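Local coordinates for glutathione S-transferase (Legionella pneumophila subsp. pneumophila str. Philadelphia 1, PDB 3NIV) that probably isomerises maleylacetoacetate with the help of glutathione and may also transfer glutathione to other substrates, as a zeta-class glutathione S-transferase, at the interface of chains A and B. Residues are numbered along the deposited sequence; one frame, centred on the assembly and turned at random. Chains: chain A/B, Glutathione S-transferase.

The interface of chains A and B. Residues chain A 109-110, 114-115, 118, 133; chain B 106, 109-110, 133, 137.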
ATOM      1  N   PRO A 109      -2.152  -0.251  -8.127  1.00 31.16           N
ATOM      2  CA  PRO A 109      -3.454   0.427  -8.028  1.00 29.43           C
ATOM      3  C   PRO A 109      -3.861   1.143  -9.311  1.00 29.05           C
ATOM      4  O   PRO A 109      -5.032   1.082  -9.695  1.00 27.45           O
ATOM      5  CB  PRO A 109      -3.240   1.443  -6.906  1.00 28.50           C
ATOM      6  CG  PRO A 109      -2.165   0.833  -6.063  1.00 29.81           C
ATOM      7  CD  PRO A 109      -1.271   0.056  -6.983  1.00 27.64           C
ATOM      8  N   LEU A 110      -2.910   1.807  -9.963  1.00 29.09           N
ATOM      9  CA  LEU A 110      -3.188   2.540 -11.204  1.00 27.46           C
ATOM     10  C   LEU A 110      -3.642   1.664 -12.383  1.00 27.03           C
ATOM     11  O   LEU A 110      -4.339   2.145 -13.275  1.00 26.34           O
ATOM     12  CB  LEU A 110      -1.962   3.348 -11.635  1.00 24.34           C
ATOM     13  CG  LEU A 110      -1.596   4.635 -10.903  1.00 27.83           C
ATOM     14  CD1 LEU A 110      -2.867   5.396 -10.543  1.00 31.59           C
ATOM     15  CD2 LEU A 110      -0.785   4.339  -9.672  1.00 30.10           C
ATOM     16  N   ARG A 114     -10.325  -2.198 -12.665  1.00 29.18           N
ATOM     17  CA  ARG A 114     -11.300  -1.186 -12.293  1.00 29.72           C
ATOM     18  C   ARG A 114     -10.868   0.181 -12.796  1.00 28.57           C
ATOM     19  O   ARG A 114     -11.700   1.005 -13.166  1.00 29.55           O
ATOM     20  CB  ARG A 114     -11.489  -1.157 -10.765  1.00 27.80           C
ATOM     21  CG  ARG A 114     -10.560  -0.161 -10.047  1.00 34.69           C
ATOM     22  CD  ARG A 114     -10.022  -0.621  -8.664  1.00 35.42           C
ATOM     23  NE  ARG A 114     -10.912  -0.318  -7.552  1.00 33.52           N
ATOM     24  CZ  ARG A 114     -10.630   0.490  -6.526  1.00 34.40           C
ATOM     25  NH1 ARG A 114      -9.461   1.113  -6.423  1.00 29.43           N
ATOM     26  NH2 ARG A 114     -11.541   0.669  -5.582  1.00 35.48           N
ATOM     27  N   VAL A 115      -9.565   0.432 -12.812  1.00 25.44           N
ATOM     28  CA  VAL A 115      -9.081   1.723 -13.279  1.00 26.45           C
ATOM     29  C   VAL A 115      -9.103   1.806 -14.804  1.00 30.77           C
ATOM     30  O   VAL A 115      -9.465   2.829 -15.385  1.00 30.44           O
ATOM     31  CB  VAL A 115      -7.684   2.042 -12.741  1.00 26.20           C
ATOM     32  CG1 VAL A 115      -7.267   3.425 -13.176  1.00 25.16           C
ATOM     33  CG2 VAL A 115      -7.695   1.967 -11.230  1.00 26.76           C
ATOM     34  N   ARG A 118     -12.592   2.540 -15.805  1.00 31.83           N
ATOM     35  CA  ARG A 118     -12.974   3.924 -15.595  1.00 33.73           C
ATOM     36  C   ARG A 118     -12.465   4.794 -16.741  1.00 34.13           C
ATOM     37  O   ARG A 118     -13.122   5.752 -17.141  1.00 35.74           O
ATOM     38  CB  ARG A 118     -12.434   4.442 -14.264  1.00 32.26           C
ATOM     39  CG  ARG A 118     -12.910   5.845 -13.930  1.00 36.12           C
ATOM     40  CD  ARG A 118     -14.284   5.839 -13.266  1.00 34.56           C
ATOM     41  NE  ARG A 118     -14.760   7.201 -13.050  1.00 33.53           N
ATOM     42  CZ  ARG A 118     -15.980   7.517 -12.633  1.00 34.01           C
ATOM     43  NH1 ARG A 118     -16.868   6.571 -12.372  1.00 33.50           N
ATOM     44  NH2 ARG A 118     -16.308   8.789 -12.481  1.00 37.44           N
ATOM     45  N   TRP A 133      -1.241   4.575 -20.931  1.00 33.72           N
ATOM     46  CA  TRP A 133      -1.457   4.744 -19.504  1.00 31.74           C
ATOM     47  C   TRP A 133      -0.740   3.634 -18.749  1.00 31.48           C
ATOM     48  O   TRP A 133       0.118   3.883 -17.887  1.00 28.56           O
ATOM     49  CB  TRP A 133      -2.968   4.699 -19.222  1.00 31.29           C
ATOM     50  CG  TRP A 133      -3.408   4.627 -17.773  1.00 27.12           C
ATOM     51  CD1 TRP A 133      -3.581   3.503 -17.022  1.00 28.15           C
ATOM     52  CD2 TRP A 133      -3.797   5.729 -16.936  1.00 27.04           C
ATOM     53  NE1 TRP A 133      -4.031   3.836 -15.760  1.00 28.07           N
ATOM     54  CE2 TRP A 133      -4.177   5.196 -15.688  1.00 25.29           C
ATOM     55  CE3 TRP A 133      -3.861   7.114 -17.123  1.00 30.20           C
ATOM     56  CZ2 TRP A 133      -4.605   5.997 -14.629  1.00 26.75           C
ATOM     57  CZ3 TRP A 133      -4.284   7.912 -16.070  1.00 31.97           C
ATOM     58  CH2 TRP A 133      -4.649   7.348 -14.835  1.00 30.33           C
TER
ATOM     59  N   ASP B 106      -5.854   1.787  -2.007  1.00 27.29           N
ATOM     60  CA  ASP B 106      -7.034   1.785  -2.859  1.00 26.91           C
ATOM     61  C   ASP B 106      -7.613   3.171  -3.054  1.00 25.78           C
ATOM     62  O   ASP B 106      -8.606   3.329  -3.753  1.00 28.61           O
ATOM     63  CB  ASP B 106      -8.104   0.873  -2.264  1.00 29.76           C
ATOM     64  CG  ASP B 106      -7.612  -0.549  -2.071  1.00 30.97           C
ATOM     65  OD1 ASP B 106      -6.532  -0.878  -2.620  1.00 32.47           O
ATOM     66  OD2 ASP B 106      -8.301  -1.331  -1.379  1.00 30.72           O
ATOM     67  N   PRO B 109      -3.435   6.613  -3.937  1.00 25.92           N
ATOM     68  CA  PRO B 109      -2.664   6.602  -5.192  1.00 28.91           C
ATOM     69  C   PRO B 109      -3.459   7.076  -6.421  1.00 27.72           C
ATOM     70  O   PRO B 109      -2.898   7.800  -7.246  1.00 26.97           O
ATOM     71  CB  PRO B 109      -2.241   5.136  -5.340  1.00 25.84           C
ATOM     72  CG  PRO B 109      -2.283   4.587  -3.965  1.00 26.84           C
ATOM     73  CD  PRO B 109      -3.406   5.310  -3.258  1.00 26.75           C
ATOM     74  N   LEU B 110      -4.735   6.697  -6.520  1.00 28.15           N
ATOM     75  CA  LEU B 110      -5.568   7.020  -7.690  1.00 29.28           C
ATOM     76  C   LEU B 110      -5.825   8.518  -7.830  1.00 28.99           C
ATOM     77  O   LEU B 110      -6.112   9.021  -8.920  1.00 27.36           O
ATOM     78  CB  LEU B 110      -6.911   6.281  -7.630  1.00 27.72           C
ATOM     79  CG  LEU B 110      -6.959   4.757  -7.771  1.00 27.59           C
ATOM     80  CD1 LEU B 110      -6.450   4.332  -9.125  1.00 31.05           C
ATOM     81  CD2 LEU B 110      -6.131   4.117  -6.682  1.00 34.69           C
ATOM     82  N   TRP B 133     -13.743  11.744 -11.270  1.00 34.12           N
ATOM     83  CA  TRP B 133     -12.721  10.734 -11.005  1.00 33.65           C
ATOM     84  C   TRP B 133     -12.422  10.732  -9.516  1.00 32.27           C
ATOM     85  O   TRP B 133     -12.677   9.749  -8.819  1.00 31.27           O
ATOM     86  CB  TRP B 133     -11.461  11.081 -11.811  1.00 31.92           C
ATOM     87  CG  TRP B 133     -10.205  10.261 -11.562  1.00 32.93           C
ATOM     88  CD1 TRP B 133      -9.233  10.503 -10.625  1.00 27.86           C
ATOM     89  CD2 TRP B 133      -9.754   9.122 -12.321  1.00 29.67           C
ATOM     90  NE1 TRP B 133      -8.227   9.568 -10.738  1.00 27.67           N
ATOM     91  CE2 TRP B 133      -8.524   8.710 -11.766  1.00 28.47           C
ATOM     92  CE3 TRP B 133     -10.283   8.400 -13.401  1.00 31.32           C
ATOM     93  CZ2 TRP B 133      -7.811   7.602 -12.258  1.00 30.26           C
ATOM     94  CZ3 TRP B 133      -9.569   7.301 -13.896  1.00 30.01           C
ATOM     95  CH2 TRP B 133      -8.351   6.913 -13.322  1.00 28.41           C
ATOM     96  N   TRP B 137     -13.294   7.552  -6.454  1.00 28.99           N
ATOM     97  CA  TRP B 137     -12.372   6.808  -5.601  1.00 29.52           C
ATOM     98  C   TRP B 137     -12.607   7.113  -4.130  1.00 29.08           C
ATOM     99  O   TRP B 137     -12.446   6.232  -3.283  1.00 28.01           O
ATOM    100  CB  TRP B 137     -10.918   7.078  -6.001  1.00 27.83           C
ATOM    101  CG  TRP B 137     -10.702   6.807  -7.448  1.00 28.87           C
ATOM    102  CD1 TRP B 137     -10.226   7.674  -8.388  1.00 26.70           C
ATOM    103  CD2 TRP B 137     -11.013   5.594  -8.139  1.00 28.58           C
ATOM    104  NE1 TRP B 137     -10.198   7.070  -9.616  1.00 26.98           N
ATOM    105  CE2 TRP B 137     -10.674   5.788  -9.495  1.00 29.18           C
ATOM    106  CE3 TRP B 137     -11.524   4.352  -7.741  1.00 26.39           C
ATOM    107  CZ2 TRP B 137     -10.830   4.785 -10.459  1.00 24.19           C
ATOM    108  CZ3 TRP B 137     -11.680   3.357  -8.701  1.00 30.23           C
ATOM    109  CH2 TRP B 137     -11.339   3.586 -10.045  1.00 24.81           C
TER
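A:Val115 and B:Leu110 meet tip to tip at the apolar centre of this zeta-class glutathione S-transferase dimer contact. Methyl CG2 of A:Val115 lies 3.4 Å from CD1 of B:Leu110, a tight packing. The valine sits on helix 113-123 and the leucine on the short helix 108-111. CG1 of A:Val115 is anti to the backbone N (chi1 -176°) and turns to B:Trp133 instead, 3.7 Å from its CH2.

A:Leu110 and B:Leu110 lie side by side and run antiparallel, with CD1 of A:Leu110 4.0 Å from CD1 of B:Leu110. The other methyl of B:Leu110, CD2, packs on CB of A:Pro109. Two-fold symmetry repeats each contact with the chains exchanged.

The rings of A:Trp133 and B:Trp133 also meet end to end, touching through their CH2 atoms. The indole NE1 of B:Trp133 hydrogen-bonds to the backbone O of B:Leu110 at 2.8 Å, and A:Trp133 makes the same bond to A:Leu110. The acceptor lies close to the indole plane, whereas the N-H approaches from above the carbonyl plane. The bond ties helix 127-149 to helix 108-111 and should limit rotation of the ring. NE1 of B:Trp137 lies over one face of the B:Trp133 ring.

Farther out, the aliphatic part of A:Arg118 runs alongside B:Trp133, with CG of A:Arg118 3.6 Å from CZ3 of B:Trp133. A:Arg114 runs antiparallel to B:Trp137. A bend in its chain (chi3 -86°) helps to turn a guanidinium face onto the ring edge, and CZ3 of B:Trp137 sits over the guanidinium centre, 3.7 Å from CZ of A:Arg114. The two planes are 46° apart, so this is no parallel stack.

At the polar rim, NH1 of A:Arg114 stops 3.6 Å from the backbone O of B:Asp106, which lies at the guanidinium edge. No hydrogen bond forms. The B:Asp106 carboxylate is farther away, with OD1 5.2 Å from NH1 of A:Arg114, and may add a weak longer-range attraction.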